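Local coordinates for protein trehalose-6-phosphate phosphatase (Neosartorya fumigata, PDB 5DXL) that belongs to the trehalose-phosphatase family of the HAD clan and combines a Rossmann-like core domain with a smaller alpha/beta cap domain, at residues K10-Q14 with G236-S240; G29-P33 with P259-I263; P38-P43 with F72-M77; V119-F123 with E157-L162; W170-V174 with R184-N189. All coordinates share one frame. Where two conformers were deposited one is given. Residues are numbered along the deposited sequence.

Contact 1: residues K10-Q14 with G236-S240; sequences KLLKQ and GHVFS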
# COMPACT_ATOMS: atom_id res chain seq x y z
N LYS A 10 -23.41 -6.61 6.31
CA LYS A 10 -22.60 -6.43 7.52
C LYS A 10 -21.75 -5.17 7.43
O LYS A 10 -21.58 -4.45 8.41
CB LYS A 10 -21.70 -7.63 7.76
CG LYS A 10 -22.41 -8.84 8.35
CD LYS A 10 -21.40 -9.91 8.72
CE LYS A 10 -22.09 -11.12 9.36
NZ LYS A 10 -21.13 -12.25 9.52
N LEU A 11 -21.18 -4.94 6.25
CA LEU A 11 -20.35 -3.77 6.02
C LEU A 11 -21.13 -2.48 6.25
O LEU A 11 -20.68 -1.58 6.95
CB LEU A 11 -19.78 -3.79 4.60
CG LEU A 11 -18.76 -2.69 4.28
CD1 LEU A 11 -17.40 -3.03 4.89
CD2 LEU A 11 -18.66 -2.47 2.78
N LEU A 12 -22.30 -2.41 5.62
CA LEU A 12 -23.13 -1.21 5.69
C LEU A 12 -23.58 -0.96 7.13
O LEU A 12 -23.58 0.18 7.60
CB LEU A 12 -24.33 -1.34 4.76
CG LEU A 12 -25.28 -0.15 4.76
CD1 LEU A 12 -24.54 1.09 4.30
CD2 LEU A 12 -26.50 -0.44 3.89
N LYS A 13 -23.94 -2.03 7.83
CA LYS A 13 -24.39 -1.90 9.21
C LYS A 13 -23.29 -1.31 10.11
O LYS A 13 -23.55 -0.40 10.90
CB LYS A 13 -24.84 -3.26 9.76
CG LYS A 13 -25.45 -3.19 11.15
CD LYS A 13 -25.79 -4.58 11.68
CE LYS A 13 -26.41 -4.49 13.07
NZ LYS A 13 -26.55 -5.82 13.71
N GLN A 14 -22.06 -1.79 9.98
CA GLN A 14 -21.00 -1.26 10.82
C GLN A 14 -20.60 0.15 10.38
O GLN A 14 -20.24 0.98 11.21
CB GLN A 14 -19.79 -2.20 10.81
CG GLN A 14 -18.72 -1.84 11.83
CD GLN A 14 -19.26 -1.78 13.27
OE1 GLN A 14 -20.26 -2.43 13.60
NE2 GLN A 14 -18.60 -0.99 14.11
N GLY A 236 -14.98 -7.42 14.26
CA GLY A 236 -16.15 -6.97 13.53
C GLY A 236 -16.08 -5.52 13.10
O GLY A 236 -16.99 -5.03 12.42
N HIS A 237 -15.01 -4.83 13.48
CA HIS A 237 -14.81 -3.43 13.09
C HIS A 237 -13.91 -3.32 11.86
O HIS A 237 -13.79 -2.25 11.26
CB HIS A 237 -14.18 -2.62 14.22
CG HIS A 237 -15.07 -2.41 15.41
ND1 HIS A 237 -16.32 -2.99 15.51
CD2 HIS A 237 -14.90 -1.68 16.53
CE1 HIS A 237 -16.88 -2.62 16.65
NE2 HIS A 237 -16.03 -1.83 17.29
N VAL A 238 -13.26 -4.42 11.50
CA VAL A 238 -12.23 -4.41 10.46
C VAL A 238 -12.61 -5.31 9.29
O VAL A 238 -12.94 -6.47 9.49
CB VAL A 238 -10.86 -4.85 11.01
CG1 VAL A 238 -9.82 -4.92 9.89
CG2 VAL A 238 -10.40 -3.92 12.11
N PHE A 239 -12.56 -4.75 8.08
CA PHE A 239 -12.85 -5.49 6.87
C PHE A 239 -11.64 -5.41 5.94
O PHE A 239 -11.49 -4.44 5.18
CB PHE A 239 -14.10 -4.93 6.17
CG PHE A 239 -15.33 -4.94 7.04
CD1 PHE A 239 -15.57 -3.91 7.94
CD2 PHE A 239 -16.25 -5.97 6.95
CE1 PHE A 239 -16.70 -3.91 8.74
CE2 PHE A 239 -17.39 -5.98 7.75
CZ PHE A 239 -17.60 -4.94 8.65
N SER A 240 -10.79 -6.43 6.03
CA SER A 240 -9.67 -6.60 5.11
C SER A 240 -10.17 -7.41 3.93
O SER A 240 -10.64 -8.55 4.09
CB SER A 240 -8.49 -7.30 5.77
OG SER A 240 -7.86 -6.44 6.73

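Contact 2: residues G29-P33 with P259-I263; sequences GTLTP and PADVI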
# COMPACT_ATOMS: atom_id res chain seq x y z
N GLY A 29 -5.54 -2.06 -10.10
CA GLY A 29 -6.03 -3.39 -9.80
C GLY A 29 -7.10 -3.49 -8.72
O GLY A 29 -7.67 -4.56 -8.50
N THR A 30 -7.38 -2.36 -8.07
CA THR A 30 -8.27 -2.35 -6.91
C THR A 30 -9.42 -1.39 -7.17
O THR A 30 -10.58 -1.81 -7.17
CB THR A 30 -7.50 -1.96 -5.63
OG1 THR A 30 -6.47 -2.92 -5.38
CG2 THR A 30 -8.44 -1.94 -4.42
N LEU A 31 -9.12 -0.12 -7.42
CA LEU A 31 -10.15 0.86 -7.77
C LEU A 31 -10.37 0.92 -9.28
O LEU A 31 -11.38 1.44 -9.75
CB LEU A 31 -9.77 2.25 -7.25
CG LEU A 31 -9.78 2.40 -5.73
CD1 LEU A 31 -9.08 3.69 -5.27
CD2 LEU A 31 -11.23 2.36 -5.26
N THR A 32 -9.41 0.38 -10.03
CA THR A 32 -9.45 0.44 -11.49
C THR A 32 -8.80 -0.83 -12.04
O THR A 32 -7.95 -1.41 -11.40
CB THR A 32 -8.74 1.71 -12.02
OG1 THR A 32 -9.14 1.97 -13.37
CG2 THR A 32 -7.22 1.58 -11.92
N PRO A 33 -9.23 -1.27 -13.22
CA PRO A 33 -8.68 -2.53 -13.74
C PRO A 33 -7.18 -2.49 -14.04
O PRO A 33 -6.63 -1.43 -14.35
CB PRO A 33 -9.48 -2.76 -15.03
CG PRO A 33 -10.76 -2.04 -14.80
CD PRO A 33 -10.40 -0.81 -14.00
N PRO A 259 -12.55 -4.70 -9.67
CA PRO A 259 -12.67 -3.28 -9.33
C PRO A 259 -14.10 -2.73 -9.46
O PRO A 259 -14.48 -1.87 -8.67
CB PRO A 259 -11.71 -2.62 -10.32
CG PRO A 259 -10.62 -3.64 -10.48
CD PRO A 259 -11.35 -4.97 -10.49
N ALA A 260 -14.89 -3.22 -10.42
CA ALA A 260 -16.26 -2.75 -10.54
C ALA A 260 -17.04 -3.02 -9.27
O ALA A 260 -17.89 -2.23 -8.87
CB ALA A 260 -16.95 -3.39 -11.73
N ASP A 261 -16.75 -4.16 -8.63
CA ASP A 261 -17.41 -4.51 -7.37
C ASP A 261 -16.93 -3.61 -6.23
O ASP A 261 -17.70 -3.28 -5.33
CB ASP A 261 -17.17 -5.98 -7.04
CG ASP A 261 -17.66 -6.90 -8.14
OD1 ASP A 261 -18.83 -6.74 -8.55
OD2 ASP A 261 -16.86 -7.72 -8.61
N VAL A 262 -15.66 -3.22 -6.27
CA VAL A 262 -15.14 -2.29 -5.27
C VAL A 262 -15.88 -0.96 -5.38
O VAL A 262 -16.38 -0.41 -4.38
CB VAL A 262 -13.63 -2.07 -5.46
CG1 VAL A 262 -13.11 -1.01 -4.47
CG2 VAL A 262 -12.89 -3.39 -5.27
N ILE A 263 -15.97 -0.44 -6.60
CA ILE A 263 -16.64 0.84 -6.80
C ILE A 263 -18.11 0.73 -6.42
O ILE A 263 -18.65 1.63 -5.77
CB ILE A 263 -16.49 1.33 -8.25
CG1 ILE A 263 -15.01 1.53 -8.57
CG2 ILE A 263 -17.27 2.63 -8.47
CD1 ILE A 263 -14.29 2.51 -7.64

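Contact 3: residues P38-P43 with F72-M77; sequences PQAAIP and FLDEWM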
# COMPACT_ATOMS: atom_id res chain seq x y z
N PRO A 38 -0.41 2.53 -18.40
CA PRO A 38 -0.74 3.18 -17.12
C PRO A 38 -1.67 4.38 -17.28
O PRO A 38 -2.45 4.68 -16.38
CB PRO A 38 0.63 3.61 -16.58
CG PRO A 38 1.57 2.62 -17.17
CD PRO A 38 1.04 2.36 -18.56
N GLN A 39 -1.60 5.06 -18.43
CA GLN A 39 -2.50 6.16 -18.73
C GLN A 39 -3.95 5.70 -18.94
O GLN A 39 -4.89 6.46 -18.70
CB GLN A 39 -2.01 6.90 -19.97
CG GLN A 39 -0.77 7.73 -19.71
CD GLN A 39 -1.07 8.94 -18.85
OE1 GLN A 39 -0.89 8.91 -17.62
NE2 GLN A 39 -1.54 10.01 -19.48
N ALA A 40 -4.12 4.47 -19.40
CA ALA A 40 -5.45 3.88 -19.55
C ALA A 40 -6.09 3.63 -18.18
O ALA A 40 -7.28 3.33 -18.08
CB ALA A 40 -5.38 2.58 -20.35
N ALA A 41 -5.28 3.76 -17.13
CA ALA A 41 -5.79 3.58 -15.77
C ALA A 41 -5.88 4.91 -15.05
O ALA A 41 -5.93 4.95 -13.83
CB ALA A 41 -4.90 2.61 -14.98
N ILE A 42 -5.88 6.00 -15.82
CA ILE A 42 -6.30 7.30 -15.32
C ILE A 42 -7.73 7.14 -14.84
O ILE A 42 -8.55 6.55 -15.56
CB ILE A 42 -6.20 8.38 -16.42
CG1 ILE A 42 -4.76 8.88 -16.52
CG2 ILE A 42 -7.14 9.54 -16.14
CD1 ILE A 42 -4.46 9.62 -17.80
N PRO A 43 -8.02 7.60 -13.61
CA PRO A 43 -9.32 7.31 -13.01
C PRO A 43 -10.44 7.83 -13.87
O PRO A 43 -10.42 9.00 -14.29
CB PRO A 43 -9.26 8.04 -11.66
CG PRO A 43 -8.22 9.10 -11.85
CD PRO A 43 -7.19 8.45 -12.74
N PHE A 72 1.47 11.69 -10.46
CA PHE A 72 0.28 11.04 -11.00
C PHE A 72 -0.88 11.17 -10.03
O PHE A 72 -1.98 11.58 -10.41
CB PHE A 72 0.55 9.56 -11.29
CG PHE A 72 -0.65 8.83 -11.84
CD1 PHE A 72 -1.55 8.21 -10.99
CD2 PHE A 72 -0.87 8.76 -13.21
CE1 PHE A 72 -2.66 7.54 -11.50
CE2 PHE A 72 -1.96 8.09 -13.73
CZ PHE A 72 -2.86 7.47 -12.87
N LEU A 73 -0.65 10.83 -8.76
CA LEU A 73 -1.73 10.90 -7.78
C LEU A 73 -2.18 12.35 -7.63
O LEU A 73 -3.38 12.61 -7.56
CB LEU A 73 -1.29 10.36 -6.41
CG LEU A 73 -1.01 8.86 -6.33
CD1 LEU A 73 -0.78 8.49 -4.87
CD2 LEU A 73 -2.13 8.03 -6.94
N ASP A 74 -1.24 13.27 -7.58
CA ASP A 74 -1.63 14.67 -7.39
C ASP A 74 -2.41 15.19 -8.58
O ASP A 74 -3.41 15.89 -8.42
CB ASP A 74 -0.43 15.56 -7.12
CG ASP A 74 -0.82 16.86 -6.45
OD1 ASP A 74 -1.91 16.90 -5.81
OD2 ASP A 74 -0.08 17.84 -6.57
N GLU A 75 -1.97 14.83 -9.79
CA GLU A 75 -2.64 15.36 -10.97
C GLU A 75 -4.09 14.87 -11.10
O GLU A 75 -4.99 15.64 -11.45
CB GLU A 75 -1.87 14.98 -12.23
CG GLU A 75 -2.67 15.28 -13.49
CD GLU A 75 -1.82 15.80 -14.61
OE1 GLU A 75 -0.73 15.21 -14.80
OE2 GLU A 75 -2.24 16.77 -15.29
N TRP A 76 -4.32 13.60 -10.78
CA TRP A 76 -5.60 13.00 -11.10
C TRP A 76 -6.54 12.85 -9.92
O TRP A 76 -7.75 12.76 -10.11
CB TRP A 76 -5.37 11.63 -11.76
CG TRP A 76 -4.80 11.83 -13.12
CD1 TRP A 76 -3.49 11.70 -13.50
CD2 TRP A 76 -5.50 12.29 -14.28
NE1 TRP A 76 -3.35 12.03 -14.83
CE2 TRP A 76 -4.57 12.39 -15.33
CE3 TRP A 76 -6.84 12.60 -14.53
CZ2 TRP A 76 -4.93 12.79 -16.61
CZ3 TRP A 76 -7.20 13.00 -15.80
CH2 TRP A 76 -6.25 13.10 -16.82
N MSE A 77 -5.99 12.85 -8.71
CA MSE A 77 -6.78 12.72 -7.49
C MSE A 77 -6.54 13.84 -6.48
O MSE A 77 -7.28 13.97 -5.50
CB MSE A 77 -6.49 11.35 -6.85
CG MSE A 77 -7.23 10.27 -7.58
SE MSE A 77 -6.69 8.46 -7.08
CE MSE A 77 -5.42 8.08 -8.52
O HOH W 1 -0.72 11.78 -16.13

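Contact 4: residues V119-F123 with E157-L162; sequences VFQHF and ECRKML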
# COMPACT_ATOMS: atom_id res chain seq x y z
N VAL A 119 29.41 -2.32 -1.18
CA VAL A 119 29.28 -3.77 -1.15
C VAL A 119 28.83 -4.32 -2.50
O VAL A 119 29.42 -5.26 -3.04
CB VAL A 119 28.30 -4.22 -0.06
CG1 VAL A 119 27.94 -5.69 -0.21
CG2 VAL A 119 28.87 -3.93 1.33
N PHE A 120 27.77 -3.74 -3.06
CA PHE A 120 27.32 -4.18 -4.38
C PHE A 120 28.41 -4.00 -5.45
O PHE A 120 28.55 -4.85 -6.33
CB PHE A 120 26.04 -3.43 -4.80
CG PHE A 120 24.76 -3.97 -4.20
CD1 PHE A 120 24.72 -5.13 -3.46
CD2 PHE A 120 23.56 -3.28 -4.40
CE1 PHE A 120 23.52 -5.61 -2.93
CE2 PHE A 120 22.36 -3.75 -3.89
CZ PHE A 120 22.33 -4.90 -3.15
N GLN A 121 29.17 -2.91 -5.39
CA GLN A 121 30.19 -2.68 -6.41
C GLN A 121 31.28 -3.74 -6.33
O GLN A 121 31.80 -4.21 -7.34
CB GLN A 121 30.82 -1.29 -6.26
CG GLN A 121 31.91 -1.00 -7.28
CD GLN A 121 31.38 -0.98 -8.71
OE1 GLN A 121 30.22 -0.65 -8.96
NE2 GLN A 121 32.24 -1.35 -9.66
N HIS A 122 31.58 -4.13 -5.10
CA HIS A 122 32.58 -5.15 -4.83
C HIS A 122 32.17 -6.47 -5.46
O HIS A 122 32.96 -7.09 -6.18
CB HIS A 122 32.76 -5.32 -3.33
CG HIS A 122 33.85 -6.26 -2.96
ND1 HIS A 122 33.62 -7.57 -2.60
CD2 HIS A 122 35.19 -6.07 -2.87
CE1 HIS A 122 34.77 -8.15 -2.32
NE2 HIS A 122 35.74 -7.26 -2.47
N PHE A 123 30.94 -6.89 -5.19
CA PHE A 123 30.43 -8.15 -5.73
C PHE A 123 30.22 -8.06 -7.23
O PHE A 123 30.35 -9.07 -7.93
CB PHE A 123 29.13 -8.56 -5.04
CG PHE A 123 29.34 -9.28 -3.75
CD1 PHE A 123 29.45 -10.67 -3.73
CD2 PHE A 123 29.47 -8.59 -2.55
CE1 PHE A 123 29.65 -11.35 -2.53
CE2 PHE A 123 29.68 -9.26 -1.36
CZ PHE A 123 29.78 -10.65 -1.35
N GLU A 157 25.91 -14.98 -0.20
CA GLU A 157 27.00 -14.45 0.61
C GLU A 157 26.85 -12.95 0.83
O GLU A 157 27.04 -12.44 1.94
CB GLU A 157 28.35 -14.77 -0.04
CG GLU A 157 28.56 -16.27 -0.25
CD GLU A 157 28.59 -17.04 1.08
OE1 GLU A 157 29.59 -16.87 1.81
OE2 GLU A 157 27.63 -17.79 1.39
N CYS A 158 26.45 -12.25 -0.23
CA CYS A 158 26.26 -10.81 -0.15
C CYS A 158 25.09 -10.46 0.78
O CYS A 158 25.17 -9.53 1.58
CB CYS A 158 26.03 -10.24 -1.54
SG CYS A 158 25.82 -8.43 -1.56
N ARG A 159 24.01 -11.23 0.68
CA ARG A 159 22.85 -11.03 1.53
C ARG A 159 23.21 -11.21 3.00
O ARG A 159 22.84 -10.39 3.83
CB ARG A 159 21.72 -11.99 1.15
CG ARG A 159 20.49 -11.83 2.03
CD ARG A 159 19.35 -12.74 1.63
NE ARG A 159 18.16 -12.41 2.42
CZ ARG A 159 16.94 -12.90 2.19
NH1 ARG A 159 16.75 -13.75 1.19
NH2 ARG A 159 15.93 -12.54 2.96
N LYS A 160 23.94 -12.27 3.32
CA LYS A 160 24.32 -12.51 4.70
C LYS A 160 25.13 -11.33 5.23
O LYS A 160 24.91 -10.85 6.34
CB LYS A 160 25.12 -13.81 4.84
CG LYS A 160 25.67 -14.03 6.23
CD LYS A 160 26.44 -15.35 6.35
CE LYS A 160 27.16 -15.43 7.68
NZ LYS A 160 27.59 -16.82 8.01
N MSE A 161 26.05 -10.84 4.41
CA MSE A 161 26.88 -9.70 4.78
C MSE A 161 26.04 -8.46 5.09
O MSE A 161 26.23 -7.82 6.13
CB MSE A 161 27.88 -9.39 3.68
CG MSE A 161 28.74 -8.19 3.96
SE MSE A 161 30.35 -8.24 2.87
CE MSE A 161 31.02 -9.94 3.50
N LEU A 162 25.11 -8.14 4.20
CA LEU A 162 24.24 -6.97 4.39
C LEU A 162 23.36 -7.10 5.63
O LEU A 162 23.14 -6.12 6.35
CB LEU A 162 23.37 -6.75 3.15
CG LEU A 162 24.19 -6.30 1.93
CD1 LEU A 162 23.35 -6.26 0.67
CD2 LEU A 162 24.86 -4.96 2.19

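Contact 5: residues W170-V174 with R184-N189; sequences WEVEV and RPTFVN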
# COMPACT_ATOMS: atom_id res chain seq x y z
N TRP A 170 20.91 0.57 10.03
CA TRP A 170 19.84 1.41 9.49
C TRP A 170 18.53 0.62 9.39
O TRP A 170 18.53 -0.61 9.38
CB TRP A 170 20.22 1.96 8.11
CG TRP A 170 21.34 3.00 8.08
CD1 TRP A 170 21.21 4.36 8.21
CD2 TRP A 170 22.74 2.76 7.86
NE1 TRP A 170 22.44 4.98 8.10
CE2 TRP A 170 23.39 4.01 7.88
CE3 TRP A 170 23.50 1.61 7.65
CZ2 TRP A 170 24.76 4.14 7.70
CZ3 TRP A 170 24.86 1.73 7.46
CH2 TRP A 170 25.48 2.99 7.49
N GLU A 171 17.41 1.34 9.34
CA GLU A 171 16.09 0.73 9.23
C GLU A 171 15.79 0.33 7.79
O GLU A 171 14.97 0.94 7.11
CB GLU A 171 15.00 1.68 9.75
CG GLU A 171 15.03 1.90 11.25
CD GLU A 171 14.85 0.60 12.03
OE1 GLU A 171 13.90 -0.16 11.72
OE2 GLU A 171 15.67 0.34 12.93
N VAL A 172 16.50 -0.69 7.32
CA VAL A 172 16.34 -1.17 5.95
C VAL A 172 16.12 -2.66 5.97
O VAL A 172 16.43 -3.33 6.95
CB VAL A 172 17.57 -0.85 5.07
CG1 VAL A 172 17.76 0.66 4.94
CG2 VAL A 172 18.83 -1.52 5.61
N GLU A 173 15.59 -3.19 4.88
CA GLU A 173 15.54 -4.63 4.77
C GLU A 173 16.15 -5.09 3.48
O GLU A 173 16.22 -4.35 2.50
CB GLU A 173 14.10 -5.13 4.89
CG GLU A 173 13.18 -4.63 3.84
CD GLU A 173 11.74 -4.94 4.20
OE1 GLU A 173 11.52 -5.62 5.22
OE2 GLU A 173 10.84 -4.49 3.46
N VAL A 174 16.63 -6.33 3.49
CA VAL A 174 17.25 -6.95 2.34
C VAL A 174 16.28 -7.96 1.74
O VAL A 174 15.82 -8.86 2.44
CB VAL A 174 18.58 -7.63 2.72
CG1 VAL A 174 19.35 -8.01 1.48
CG2 VAL A 174 19.43 -6.71 3.60
N ARG A 184 16.14 -1.72 0.70
CA ARG A 184 15.24 -0.58 0.72
C ARG A 184 14.79 -0.29 2.15
O ARG A 184 14.89 -1.14 3.03
CB ARG A 184 14.03 -0.86 -0.17
CG ARG A 184 13.15 -1.92 0.42
CD ARG A 184 12.05 -2.35 -0.51
NE ARG A 184 11.07 -3.13 0.22
CZ ARG A 184 9.98 -3.65 -0.32
NH1 ARG A 184 9.73 -3.46 -1.61
NH2 ARG A 184 9.13 -4.34 0.43
N PRO A 185 14.27 0.92 2.39
CA PRO A 185 13.83 1.23 3.76
C PRO A 185 12.65 0.38 4.19
O PRO A 185 11.83 -0.01 3.36
CB PRO A 185 13.43 2.71 3.66
CG PRO A 185 14.19 3.22 2.51
CD PRO A 185 14.20 2.09 1.52
N THR A 186 12.54 0.13 5.49
CA THR A 186 11.41 -0.63 6.01
C THR A 186 10.08 0.10 5.77
O THR A 186 9.03 -0.54 5.68
CB THR A 186 11.58 -0.91 7.52
OG1 THR A 186 11.72 0.33 8.23
CG2 THR A 186 12.82 -1.76 7.75
N PHE A 187 10.11 1.42 5.61
CA PHE A 187 8.85 2.15 5.46
C PHE A 187 8.17 1.96 4.09
O PHE A 187 7.05 2.43 3.88
CB PHE A 187 9.03 3.66 5.76
CG PHE A 187 9.98 4.39 4.84
CD1 PHE A 187 9.68 4.60 3.49
CD2 PHE A 187 11.15 4.95 5.34
CE1 PHE A 187 10.54 5.30 2.66
CE2 PHE A 187 12.00 5.67 4.52
CZ PHE A 187 11.70 5.83 3.18
N VAL A 188 8.83 1.25 3.18
CA VAL A 188 8.27 0.96 1.86
C VAL A 188 7.16 -0.10 1.95
O VAL A 188 6.24 -0.13 1.14
CB VAL A 188 9.38 0.50 0.89
CG1 VAL A 188 8.81 -0.10 -0.38
CG2 VAL A 188 10.32 1.66 0.58
N ASN A 189 7.27 -0.97 2.95
CA ASN A 189 6.30 -2.04 3.16
C ASN A 189 4.91 -1.49 3.48
O ASN A 189 4.76 -0.66 4.38
CB ASN A 189 6.80 -2.96 4.28
CG ASN A 189 5.95 -4.20 4.45
OD1 ASN A 189 4.85 -4.15 5.00
ND2 ASN A 189 6.46 -5.34 3.99

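Contact 1: residues K10-Q14 with G236-S240
L11 sets its CD1 methyl over one face of the F239 ring: CD1 sits 3.5 Å from CG of F239 and 3.6 Å from the ring centroid, only 15° off the normal, a clear CH-pi contact. The CA-to-CB bond of L11 runs sideways to 236-240, and the t,p rotamer brings CD1 over the ring. Around the same ring, CB of Q14 comes to the edge, 4.1 Å from CE1 of F239, and the carbonyl O of K10 lies 4.0 Å from CZ of F239; that carbonyl already accepts the helical bond from N of Q14 (3.1 Å). The contact lays the N-terminal helix 8-17 against strand 238-243, one of the parallel strands of the Rossmann-like HAD core. The short axes come within 10.2 Å at 141°, running in roughly opposite senses, and L11 also touches F211 on the neighbouring strand and T265, M268 and L269 of helix 259-270. Farther along the helix Q14 reaches the turn that precedes the strand, with CG 3.7 Å from O of G236. Its NE2 stands 3.3 Å from ND1 of H237, but the angle is too poor for a hydrogen bond; NE2 is hydrogen-bonded instead to the backbone O of E210.

Contact 2: residues G29-P33 with P259-I263
This is a buried apolar contact in the HAD core, where the first turn of helix 259-270 packs on the loop that follows strand 21-25. P259, the first residue of the helix, fills the inside of the loop's bend: its CG lies 3.7 Å from O of G29 and 3.6 Å from O of T32, and its CB is 4.3 Å from CD of P33. G29 and T30 close the DxDGT form of HAD motif I, DxDx(T/V), and G29 takes a positive phi of 76° as the chain turns there; T30 OG1 makes a weak hydrogen bond to D217. The carbonyl of T30 faces the helix and meets carbon alone, with CA of P259 at 3.3 Å in a CA-H...O contact and CG2 of V262 at 3.4 Å. L31 finishes the interface, although its CA-to-CB bond points away: the side chain bends back so that CD2 lies 3.9 Å from both CG1 of V262 and CD1 of I263. Beyond it, I263 goes on to touch V47 and T50 of helix 45-56.

Contact 3: residues P38-P43 with F72-M77
In the Rossmann-like core, the connection from strand 21-25 to helix 45-56 opens a beta-alpha-beta crossover, and here it packs on helix 70-77, which follows the next strand, 60-65. P38 begins a short 3-10 turn closed by N of A41 bonding to O of P38 (3.1 Å); that carbonyl also takes a hydrogen bond from R68, whose guanidinium makes a cation-pi contact with F72. Q39 works through water: OE1 accepts from it at 3.2 Å, and NE1 of W76 donates to it at 2.9 Å. The carbonyl O of A41, hydrogen-bonded to Y27 OH, lies at the edge of the F72 ring, 4.1 Å from CZ. I42 packs against both aromatics. Its CG1 is 4.0 Å from CE2 of F72, its CD1 3.4 Å from CZ2 of W76, and its CG2 sits over the six-membered ring of W76, 3.5 Å from the centroid, in a CH-pi contact. The CA-to-CB bond of P43 points toward the helix, its CD 3.8 Å from CB of W76 and its CG 4.5 Å from CE of selenomethionine M77.

Contact 4: residues V119-F123 with E157-L162
The cap domain is a two-layer alpha/beta sandwich, built in the order helix, beta hairpin, helix, beta hairpin, consistent with the C2-type caps of HAD proteins. This contact joins its two long helices, 112-125 and 148-164, side by side on one face of the four-stranded antiparallel sheet. The local axes are nearly antiparallel, at 160°, and 11.1 Å apart, with V119, F120 and F123 meeting C158, M161 and L162. Nearest the sheet, CE1 of F120 packs 3.7 Å from CD1 of L162; F120 also reaches I132 and W141, and L162 reaches V174 and V183, so both residues belong to the helix-sheet core as well. Away from it, CE2 of F123 comes within 4.4 Å of SE of selenomethionine M161. C158 occupies the middle, its SG 3.7 Å from CG1 of V119 and at the edge of the F120 ring. Over the face of F123 it makes a sulfur-aromatic contact through SG, 4.2 Å from the centroid, and a CH-pi contact through CB, 3.7 Å from the same point.

Contact 5: residues W170-V174 with R184-N189
Three backbone hydrogen bonds carry this contact. N of E173 donates to O of R184 at 2.8 Å, and N of R184 returns the bond to O of E173 at 3.2 Å, so the two residues form a hydrogen-bonded antiparallel pair. The third bond runs from N of T186 to O of E171, 3.0 Å long and nearly straight at 168°. Between them V172 and P185 form a non-hydrogen-bonded pair, CA atoms just 4.1 Å apart and side chains diverging; the proline, which has no NH to give, does not interrupt the pattern. N of V172 turns back to O of W170 instead, a weak 2.9 Å bond that makes an inverse gamma turn centred on E171. All this happens at the open end of the hairpin formed by strands 172-177 and 180-185 in the cap sheet, where the chain leaves the cap for helix 190-199 of the core. The side chains of E173 and R184 share one face of the sheet and form a long salt bridge whose hydrogen bond, NH2 of R184 to OE2 of E173 at 3.5 Å, is weak. Past P185 the chain winds into a 3-10 turn, with N of V188 bonded to O of P185 and N of N189 to O of T186, both at 3.3 Å. N189 is the N-cap of helix 190-199: its OD1 accepts from the backbone N of G191, and its ND2 makes a weak hydrogen bond to OD2 of D223.

From the N terminus, contact 1 opens on helix 8-17 and closes only at strand 238-243, so a span of more than 220 residues returns to it. Contact 2 opens later, at 29-33, and closes later, at 259-263, so the two loops cross, tying the N-terminal helix 8-17 and the late helix 259-270 to the core domain. Contacts 3, 4 and 5 follow in series within both loops. Contact 3 closes a short loop in the core and touches contact 2, T32 CG2 lying 4.0 Å from A41 CB. Contacts 4 and 5 belong to the cap inserted between core strands; they meet where L162 and R159 pack on V174, and contact 5 returns the chain to the core.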